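Local coordinates for protein peroxiredoxin 6 (Arenicola marina, PDB 2V2G) that probably reduces hydrogen peroxide and organic hydroperoxides to water and alcohols as a thiol-specific peroxidase of the Prx6 subfamily, at residues 123-135 against 142-156. The protein carries 1 engineered substitution. Sequence-based numbering, arbitrary orientation.
Sequences MPLTCRAVFIIGP and SILYPATTGRNFSEI. With BEZ (benzoic acid), chain E.
Arg128 NE and NH2 both donate to Ala147 O, a side-on grip on one carbonyl at the first bend of the Pro146–Thr149 type I turn. Ala147 O lies in the guanidinium plane; Arg128 NH2 reaches one of its lone pairs at 2.9 Å, whereas Arg128 NE, at 3.0 Å, comes from above the carbonyl plane. Arg128 NH2 also donates to BEZ O2 at 2.9 Å, while NH1 hydrogen-bonds OG of Ser45, which replaces the predicted peroxidatic cysteine by engineering, and forms a salt bridge with Glu48. A leucine at Arg128 would probably leave Ala147 O and the benzoate carboxylate without these donors and deprive Glu48 of one cationic partner.

Arg151, bent at chi3 (-74°), presents one guanidinium face to Arg128 CB, which sits over its centre, 3.5 Å from the plane, with Phe153 CZ against the opposite face. Its NE pairs with Glu48 as well, so the two arginines share one carboxylate, which probably helps hold them close.

Backbone amides and carbonyls of Arg128 and Tyr145 pair mutually, as do those of Val130 and Ile143, where CG2 of the valine packs 3.8 Å from CD1 of the isoleucine.

This antiparallel hairpin lies between strand 31-36, which borders 124-133, and the second subunit, whose strand continues the sheet beyond Ser142–Leu144; helix 153-168 covers Val130 and Ile132 with Ile156, and Ile132 also with Val159, Ile160 and Leu163.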
loop_
_atom_site.group_PDB
_atom_site.type_symbol
_atom_site.label_atom_id
_atom_site.label_comp_id
_atom_site.label_asym_id
_atom_site.label_seq_id
_atom_site.Cartn_x
_atom_site.Cartn_y
_atom_site.Cartn_z
ATOM N N MET A 123 -20.301 4.001 -16.088
ATOM C CA MET A 123 -19.539 5.098 -15.472
ATOM C C MET A 123 -18.367 4.478 -14.657
ATOM O O MET A 123 -18.544 3.457 -13.959
ATOM C CB MET A 123 -20.441 5.951 -14.557
ATOM C CG MET A 123 -21.519 6.788 -15.254
ATOM S SD MET A 123 -20.710 8.139 -16.077
ATOM C CE MET A 123 -20.407 9.253 -14.698
ATOM N N PRO A 124 -17.179 5.087 -14.729
ATOM C CA PRO A 124 -16.085 4.663 -13.848
ATOM C C PRO A 124 -16.410 4.731 -12.347
ATOM O O PRO A 124 -17.269 5.522 -11.939
ATOM C CB PRO A 124 -14.947 5.646 -14.160
ATOM C CG PRO A 124 -15.242 6.189 -15.473
ATOM C CD PRO A 124 -16.739 6.159 -15.630
ATOM N N LEU A 125 -15.668 3.998 -11.559
ATOM C CA LEU A 125 -15.813 4.009 -10.121
ATOM C C LEU A 125 -14.408 3.977 -9.535
ATOM O O LEU A 125 -13.434 3.601 -10.218
ATOM C CB LEU A 125 -16.575 2.794 -9.627
ATOM C CG LEU A 125 -18.057 2.697 -9.981
ATOM C CD1 LEU A 125 -18.525 1.240 -9.695
ATOM C CD2 LEU A 125 -18.852 3.815 -9.180
ATOM N N THR A 126 -14.270 4.418 -8.304
ATOM C CA THR A 126 -12.943 4.376 -7.680
ATOM C C THR A 126 -12.584 2.961 -7.234
ATOM O O THR A 126 -13.445 2.138 -7.012
ATOM C CB THR A 126 -12.809 5.297 -6.459
ATOM O OG1 THR A 126 -13.751 4.930 -5.440
ATOM C CG2 THR A 126 -13.080 6.744 -6.799
ATOM N N CYS A 127 -11.285 2.725 -7.073
ATOM C CA CYS A 127 -10.789 1.528 -6.394
ATOM C C CYS A 127 -10.805 1.726 -4.861
ATOM O O CYS A 127 -11.613 2.515 -4.353
ATOM C CB CYS A 127 -9.408 1.192 -6.961
ATOM S SG CYS A 127 -8.096 2.372 -6.527
ATOM N N ARG A 128 -9.998 0.946 -4.132
ATOM C CA ARG A 128 -9.858 1.038 -2.711
ATOM C C ARG A 128 -8.523 1.712 -2.411
ATOM O O ARG A 128 -7.480 1.068 -2.170
ATOM C CB ARG A 128 -9.926 -0.353 -2.116
ATOM C CG ARG A 128 -11.255 -1.043 -2.251
ATOM C CD ARG A 128 -11.338 -2.367 -1.537
ATOM N NE ARG A 128 -12.501 -3.089 -2.041
ATOM C CZ ARG A 128 -13.778 -2.798 -1.817
ATOM N NH1 ARG A 128 -14.114 -1.870 -0.955
ATOM N NH2 ARG A 128 -14.717 -3.407 -2.517
ATOM N N ALA A 129 -8.478 3.022 -2.605
ATOM C CA ALA A 129 -7.243 3.798 -2.467
ATOM C C ALA A 129 -7.109 4.332 -1.039
ATOM O O ALA A 129 -8.105 4.588 -0.398
ATOM C CB ALA A 129 -7.228 4.973 -3.513
ATOM N N VAL A 130 -5.892 4.572 -0.604
ATOM C CA VAL A 130 -5.643 5.242 0.678
ATOM C C VAL A 130 -4.527 6.231 0.463
ATOM O O VAL A 130 -3.440 5.898 -0.086
ATOM C CB VAL A 130 -5.274 4.320 1.796
ATOM C CG1 VAL A 130 -5.068 5.094 3.143
ATOM C CG2 VAL A 130 -6.273 3.170 1.954
ATOM N N PHE A 131 -4.769 7.460 0.878
ATOM C CA PHE A 131 -3.801 8.500 0.806
ATOM C C PHE A 131 -3.566 9.038 2.231
ATOM O O PHE A 131 -4.495 9.456 2.873
ATOM C CB PHE A 131 -4.240 9.686 -0.099
ATOM C CG PHE A 131 -4.566 9.284 -1.500
ATOM C CD1 PHE A 131 -3.560 9.144 -2.450
ATOM C CD2 PHE A 131 -5.890 8.951 -1.843
ATOM C CE1 PHE A 131 -3.860 8.748 -3.752
ATOM C CE2 PHE A 131 -6.184 8.560 -3.131
ATOM C CZ PHE A 131 -5.132 8.380 -4.073
ATOM N N ILE A 132 -2.320 8.982 2.666
ATOM C CA ILE A 132 -1.877 9.552 3.960
ATOM C C ILE A 132 -1.236 10.897 3.684
ATOM O O ILE A 132 -0.250 11.011 2.983
ATOM C CB ILE A 132 -0.953 8.665 4.802
ATOM C CG1 ILE A 132 -1.560 7.266 4.872
ATOM C CG2 ILE A 132 -0.784 9.328 6.146
ATOM C CD1 ILE A 132 -0.824 6.198 5.753
ATOM N N ILE A 133 -1.816 11.941 4.288
ATOM C CA ILE A 133 -1.469 13.334 3.953
ATOM C C ILE A 133 -0.937 13.990 5.233
ATOM O O ILE A 133 -1.533 13.837 6.344
ATOM C CB ILE A 133 -2.720 14.149 3.393
ATOM C CG1 ILE A 133 -3.257 13.421 2.103
ATOM C CG2 ILE A 133 -2.361 15.626 3.071
ATOM C CD1 ILE A 133 -4.718 13.103 2.164
ATOM N N GLY A 134 0.198 14.638 5.134
ATOM C CA GLY A 134 0.762 15.303 6.314
ATOM C C GLY A 134 0.118 16.636 6.607
ATOM O O GLY A 134 -0.674 17.180 5.810
ATOM N N PRO A 135 0.458 17.219 7.768
ATOM C CA PRO A 135 -0.067 18.558 8.092
ATOM C C PRO A 135 0.405 19.660 7.140
ATOM O O PRO A 135 -0.135 20.769 7.150
ATOM C CB PRO A 135 0.434 18.814 9.548
ATOM C CG PRO A 135 1.449 17.900 9.792
ATOM C CD PRO A 135 1.346 16.717 8.841
ATOM N N SER A 142 0.924 6.191 -0.197
ATOM C CA SER A 142 -0.337 5.829 -0.827
ATOM C C SER A 142 -0.387 4.309 -1.101
ATOM O O SER A 142 0.663 3.691 -1.281
ATOM C CB SER A 142 -0.615 6.615 -2.087
ATOM O OG SER A 142 0.284 6.344 -3.082
ATOM N N ILE A 143 -1.618 3.825 -1.206
ATOM C CA ILE A 143 -1.873 2.445 -1.685
ATOM C C ILE A 143 -3.019 2.487 -2.638
ATOM O O ILE A 143 -3.992 3.256 -2.446
ATOM C CB ILE A 143 -2.070 1.392 -0.573
ATOM C CG1 ILE A 143 -3.450 1.400 0.031
ATOM C CG2 ILE A 143 -0.986 1.468 0.578
ATOM C CD1 ILE A 143 -3.716 0.448 1.222
ATOM N N LEU A 144 -2.979 1.615 -3.633
ATOM C CA LEU A 144 -4.084 1.452 -4.575
ATOM C C LEU A 144 -4.417 -0.011 -4.617
ATOM O O LEU A 144 -3.722 -0.827 -5.273
ATOM C CB LEU A 144 -3.734 1.925 -6.000
ATOM C CG LEU A 144 -3.505 3.368 -6.336
ATOM C CD1 LEU A 144 -3.204 3.394 -7.869
ATOM C CD2 LEU A 144 -4.727 4.232 -5.939
ATOM N N TYR A 145 -5.444 -0.373 -3.884
ATOM C CA TYR A 145 -5.952 -1.759 -3.914
ATOM C C TYR A 145 -7.198 -1.827 -4.829
ATOM O O TYR A 145 -8.004 -0.877 -4.864
ATOM C CB TYR A 145 -6.380 -2.222 -2.514
ATOM C CG TYR A 145 -5.270 -2.602 -1.554
ATOM C CD1 TYR A 145 -3.988 -2.138 -1.691
ATOM C CD2 TYR A 145 -5.529 -3.510 -0.501
ATOM C CE1 TYR A 145 -2.986 -2.518 -0.803
ATOM C CE2 TYR A 145 -4.544 -3.878 0.395
ATOM C CZ TYR A 145 -3.264 -3.393 0.261
ATOM O OH TYR A 145 -2.233 -3.759 1.130
ATOM N N PRO A 146 -7.388 -2.950 -5.550
ATOM C CA PRO A 146 -8.568 -3.055 -6.388
ATOM C C PRO A 146 -9.862 -3.409 -5.636
ATOM O O PRO A 146 -9.818 -3.818 -4.427
ATOM C CB PRO A 146 -8.185 -4.192 -7.332
ATOM C CG PRO A 146 -7.383 -5.107 -6.463
ATOM C CD PRO A 146 -6.552 -4.160 -5.582
ATOM N N ALA A 147 -11.018 -3.342 -6.327
ATOM C CA ALA A 147 -12.285 -3.625 -5.689
ATOM C C ALA A 147 -12.349 -5.019 -5.057
ATOM O O ALA A 147 -13.051 -5.243 -4.105
ATOM C CB ALA A 147 -13.411 -3.440 -6.712
ATOM N N THR A 148 -11.628 -5.971 -5.626
ATOM C CA THR A 148 -11.650 -7.360 -5.167
ATOM C C THR A 148 -11.089 -7.585 -3.757
ATOM O O THR A 148 -11.313 -8.640 -3.139
ATOM C CB THR A 148 -10.710 -8.263 -6.096
ATOM O OG1 THR A 148 -9.349 -7.772 -6.141
ATOM C CG2 THR A 148 -11.290 -8.394 -7.497
ATOM N N THR A 149 -10.274 -6.637 -3.300
ATOM C CA THR A 149 -9.265 -6.895 -2.234
ATOM C C THR A 149 -9.405 -5.867 -1.096
ATOM O O THR A 149 -8.888 -4.763 -1.163
ATOM C CB THR A 149 -7.830 -6.997 -2.806
ATOM O OG1 THR A 149 -7.826 -8.026 -3.805
ATOM C CG2 THR A 149 -6.764 -7.265 -1.680
ATOM N N GLY A 150 -10.085 -6.285 -0.035
ATOM C CA GLY A 150 -10.241 -5.425 1.108
ATOM C C GLY A 150 -8.940 -5.082 1.768
ATOM O O GLY A 150 -8.014 -5.844 1.740
ATOM N N ARG A 151 -8.839 -3.872 2.349
ATOM C CA ARG A 151 -7.639 -3.383 2.941
ATOM C C ARG A 151 -7.370 -3.922 4.363
ATOM O O ARG A 151 -8.196 -4.603 4.943
ATOM C CB ARG A 151 -7.695 -1.856 2.968
ATOM C CG ARG A 151 -7.537 -1.269 1.580
ATOM C CD ARG A 151 -8.045 0.099 1.477
ATOM N NE ARG A 151 -9.486 0.144 1.461
ATOM C CZ ARG A 151 -10.218 1.206 1.116
ATOM N NH1 ARG A 151 -9.659 2.375 0.740
ATOM N NH2 ARG A 151 -11.497 1.069 1.048
ATOM N N ASN A 152 -6.133 -3.695 4.813
ATOM C CA ASN A 152 -5.642 -4.005 6.164
ATOM C C ASN A 152 -5.380 -2.656 6.842
ATOM O O ASN A 152 -4.347 -2.025 6.643
ATOM C CB ASN A 152 -4.382 -4.893 6.051
ATOM C CG ASN A 152 -3.685 -5.137 7.359
ATOM O OD1 ASN A 152 -4.094 -4.591 8.388
ATOM N ND2 ASN A 152 -2.639 -5.933 7.336
ATOM N N PHE A 153 -6.323 -2.259 7.700
ATOM C CA PHE A 153 -6.256 -0.947 8.354
ATOM C C PHE A 153 -5.272 -0.976 9.557
ATOM O O PHE A 153 -4.815 0.087 9.972
ATOM C CB PHE A 153 -7.692 -0.419 8.715
ATOM C CG PHE A 153 -8.411 0.164 7.527
ATOM C CD1 PHE A 153 -8.108 1.442 7.039
ATOM C CD2 PHE A 153 -9.324 -0.617 6.822
ATOM C CE1 PHE A 153 -8.749 1.964 5.859
ATOM C CE2 PHE A 153 -9.956 -0.122 5.698
ATOM C CZ PHE A 153 -9.668 1.172 5.210
ATOM N N SER A 154 -4.912 -2.148 10.055
ATOM C CA SER A 154 -3.797 -2.219 11.046
ATOM C C SER A 154 -2.458 -1.836 10.410
ATOM O O SER A 154 -1.637 -1.199 11.058
ATOM C CB SER A 154 -3.739 -3.540 11.757
ATOM O OG SER A 154 -3.262 -4.575 10.934
ATOM N N GLU A 155 -2.240 -2.226 9.161
ATOM C CA GLU A 155 -1.030 -1.786 8.436
ATOM C C GLU A 155 -1.033 -0.259 8.240
ATOM O O GLU A 155 -0.012 0.386 8.330
ATOM C CB GLU A 155 -0.912 -2.484 7.063
ATOM C CG GLU A 155 0.224 -1.946 6.208
ATOM C CD GLU A 155 1.608 -2.157 6.747
ATOM O OE1 GLU A 155 1.756 -2.925 7.766
ATOM O OE2 GLU A 155 2.581 -1.692 6.069
ATOM N N ILE A 156 -2.210 0.314 7.987
ATOM C CA ILE A 156 -2.355 1.760 7.851
ATOM C C ILE A 156 -1.956 2.441 9.182
ATOM O O ILE A 156 -1.175 3.398 9.168
ATOM C CB ILE A 156 -3.797 2.146 7.401
ATOM C CG1 ILE A 156 -3.977 1.640 5.951
ATOM C CG2 ILE A 156 -3.950 3.686 7.387
ATOM C CD1 ILE A 156 -5.402 1.524 5.512
HETATM C C BEZ E . -17.578 -4.980 -2.542
HETATM O O1 BEZ E . -17.872 -6.215 -2.210
HETATM O O2 BEZ E . -17.428 -3.932 -1.781
HETATM C C1 BEZ E . -17.468 -4.864 -4.018
HETATM C C2 BEZ E . -17.654 -3.636 -4.626
HETATM C C3 BEZ E . -17.564 -3.550 -5.987
HETATM C C4 BEZ E . -17.349 -4.705 -6.741
HETATM C C5 BEZ E . -17.132 -5.952 -6.139
HETATM C C6 BEZ E . -17.205 -6.036 -4.753
#